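PDB 5DZ8: BspA (BspA_V) from Streptococcus agalactiae serotype III, which is a cell wall-anchored adhesin of the antigen I/II family, represented here by its variable domain, and probably mediates attachment of the bacterium to surfaces or partner cells. Local coordinates for residues R106-K111 / K125-N130. Sequence-based numbering, arbitrary orientation.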
loop_
_atom_site.group_PDB
_atom_site.type_symbol
_atom_site.label_atom_id
_atom_site.label_comp_id
_atom_site.label_asym_id
_atom_site.label_seq_id
_atom_site.Cartn_x
_atom_site.Cartn_y
_atom_site.Cartn_z
ATOM N N ARG A 106 -3.062 14.536 7.962
ATOM C CA ARG A 106 -2.381 13.881 9.080
ATOM C C ARG A 106 -3.119 12.639 9.594
ATOM O O ARG A 106 -4.287 12.750 10.003
ATOM C CB ARG A 106 -2.224 14.885 10.168
ATOM C CG ARG A 106 -1.396 14.481 11.366
ATOM C CD ARG A 106 -1.362 15.690 12.304
ATOM N NE ARG A 106 -1.014 16.948 11.594
ATOM C CZ ARG A 106 -1.866 17.865 11.077
ATOM N NH1 ARG A 106 -3.223 17.751 11.147
ATOM N NH2 ARG A 106 -1.341 18.932 10.450
ATOM N N PRO A 107 -2.445 11.458 9.594
ATOM C CA PRO A 107 -3.128 10.262 10.045
ATOM C C PRO A 107 -3.369 10.242 11.543
ATOM O O PRO A 107 -2.561 10.710 12.317
ATOM C CB PRO A 107 -2.208 9.107 9.597
ATOM C CG PRO A 107 -0.878 9.715 9.319
ATOM C CD PRO A 107 -1.005 11.215 9.382
ATOM N N ILE A 108 -4.531 9.754 11.944
ATOM C CA ILE A 108 -4.836 9.625 13.366
ATOM C C ILE A 108 -5.269 8.207 13.733
ATOM O O ILE A 108 -5.375 7.857 14.885
ATOM C CB ILE A 108 -5.807 10.732 13.836
ATOM C CG1 ILE A 108 -7.161 10.648 13.110
ATOM C CG2 ILE A 108 -5.180 12.126 13.614
ATOM C CD1 ILE A 108 -8.286 10.273 14.036
ATOM N N PHE A 109 -5.473 7.339 12.769
ATOM C CA PHE A 109 -5.765 5.967 13.129
ATOM C C PHE A 109 -5.369 5.161 11.916
ATOM O O PHE A 109 -5.587 5.574 10.763
ATOM C CB PHE A 109 -7.281 5.801 13.473
ATOM C CG PHE A 109 -7.720 4.375 13.616
ATOM C CD1 PHE A 109 -7.383 3.638 14.766
ATOM C CD2 PHE A 109 -8.450 3.733 12.582
ATOM C CE1 PHE A 109 -7.795 2.312 14.897
ATOM C CE2 PHE A 109 -8.849 2.406 12.709
ATOM C CZ PHE A 109 -8.515 1.681 13.857
ATOM N N GLU A 110 -4.806 4.016 12.188
ATOM C CA GLU A 110 -4.391 3.083 11.160
ATOM C C GLU A 110 -4.551 1.674 11.664
ATOM O O GLU A 110 -4.150 1.359 12.749
ATOM C CB GLU A 110 -2.944 3.316 10.775
ATOM C CG GLU A 110 -2.551 2.442 9.601
ATOM C CD GLU A 110 -1.232 2.851 8.945
ATOM O OE1 GLU A 110 -0.905 4.066 8.779
ATOM O OE2 GLU A 110 -0.525 1.916 8.589
ATOM N N LYS A 111 -5.120 0.818 10.844
ATOM C CA LYS A 111 -5.297 -0.560 11.201
ATOM C C LYS A 111 -5.132 -1.423 9.970
ATOM O O LYS A 111 -5.911 -1.329 8.998
ATOM C CB LYS A 111 -6.689 -0.733 11.754
ATOM C CG LYS A 111 -7.049 -2.154 12.121
ATOM C CD LYS A 111 -6.361 -2.630 13.398
ATOM C CE LYS A 111 -6.801 -4.074 13.624
ATOM N NZ LYS A 111 -6.415 -4.512 14.960
ATOM N N LYS A 125 -11.197 10.142 19.369
ATOM C CA LYS A 125 -10.439 11.308 18.908
ATOM C C LYS A 125 -11.323 12.411 18.392
ATOM O O LYS A 125 -12.176 12.155 17.545
ATOM C CB LYS A 125 -9.400 10.883 17.898
ATOM C CG LYS A 125 -8.214 10.221 18.617
ATOM C CD LYS A 125 -7.334 9.461 17.648
ATOM C CE LYS A 125 -5.845 9.537 17.979
ATOM N NZ LYS A 125 -5.453 8.412 18.835
ATOM N N THR A 126 -11.151 13.613 18.971
ATOM C CA THR A 126 -11.802 14.811 18.587
ATOM C C THR A 126 -10.865 15.698 17.803
ATOM O O THR A 126 -9.795 15.973 18.268
ATOM C CB THR A 126 -12.310 15.529 19.810
ATOM O OG1 THR A 126 -13.154 14.623 20.483
ATOM C CG2 THR A 126 -13.115 16.769 19.408
ATOM N N LEU A 127 -11.263 16.053 16.592
ATOM C CA LEU A 127 -10.554 16.896 15.695
ATOM C C LEU A 127 -11.282 18.228 15.618
ATOM O O LEU A 127 -12.455 18.304 15.213
ATOM C CB LEU A 127 -10.542 16.270 14.316
ATOM C CG LEU A 127 -10.311 14.755 14.159
ATOM C CD1 LEU A 127 -10.110 14.417 12.688
ATOM C CD2 LEU A 127 -9.142 14.222 14.947
ATOM N N GLN A 128 -10.583 19.294 15.970
ATOM C CA GLN A 128 -11.166 20.647 15.992
ATOM C C GLN A 128 -11.353 21.186 14.565
ATOM O O GLN A 128 -10.561 20.942 13.717
ATOM C CB GLN A 128 -10.330 21.593 16.851
ATOM C CG GLN A 128 -10.235 21.155 18.307
ATOM C CD GLN A 128 -11.503 21.421 19.109
ATOM O OE1 GLN A 128 -12.136 22.462 18.989
ATOM N NE2 GLN A 128 -11.865 20.478 19.947
ATOM N N LEU A 129 -12.458 21.864 14.330
ATOM C CA LEU A 129 -12.809 22.363 13.032
ATOM C C LEU A 129 -13.021 23.835 13.162
ATOM O O LEU A 129 -12.493 24.544 12.365
ATOM C CB LEU A 129 -14.124 21.683 12.506
ATOM C CG LEU A 129 -14.047 20.174 12.322
ATOM C CD1 LEU A 129 -15.392 19.549 12.068
ATOM C CD2 LEU A 129 -13.096 19.828 11.198
ATOM N N ASN A 130 -13.845 24.281 14.115
ATOM C CA ASN A 130 -14.170 25.731 14.284
ATOM C C ASN A 130 -14.583 26.406 13.010
ATOM O O ASN A 130 -13.927 27.323 12.531
ATOM C CB ASN A 130 -12.995 26.509 14.864
ATOM C CG ASN A 130 -12.539 25.938 16.181
ATOM O OD1 ASN A 130 -13.332 25.788 17.110
ATOM N ND2 ASN A 130 -11.291 25.555 16.245
#
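The side chain of Ile-108 reaches across to Lys-125 and Leu-127 through one methyl group, CD1, which sits among CB and CD of the lysine and CD2 of the leucine as a small apolar cluster. CD1 of Ile-108 lies 3.8 Å from CD of Lys-125 and 4.1 Å from CD2 of Leu-127. Isoleucine suits the place because its longer branch, set between the backbone N and the carbonyl carbon (chi1 62°), can span the gap while CG2 stays beside the backbone N. Leu-127 points toward 106-111, Thr-126 away from it; the leucine's branched, apolar end offers CD2 to CD1 and also touches Phe-147. The two strands belong to different antiparallel sheets of this all-beta variable domain: 107-113 edges a three-stranded sheet, 119-135 a six-stranded one. A classic beta bulge, in which Ile-108 and Phe-109 both face Val-100, interrupts the regular pairing of the smaller sheet just here. On the open side, lysine suits an exposed edge, since its methylenes pack on the isoleucine methyl while the amine stays at the rim. Bent at chi3 (144°) and chi4, Lys-125 passes CE 3.6 Å from Ile-108 O, but its NZ stays 4.0 Å from that Ile-108 O, without a hydrogen bond.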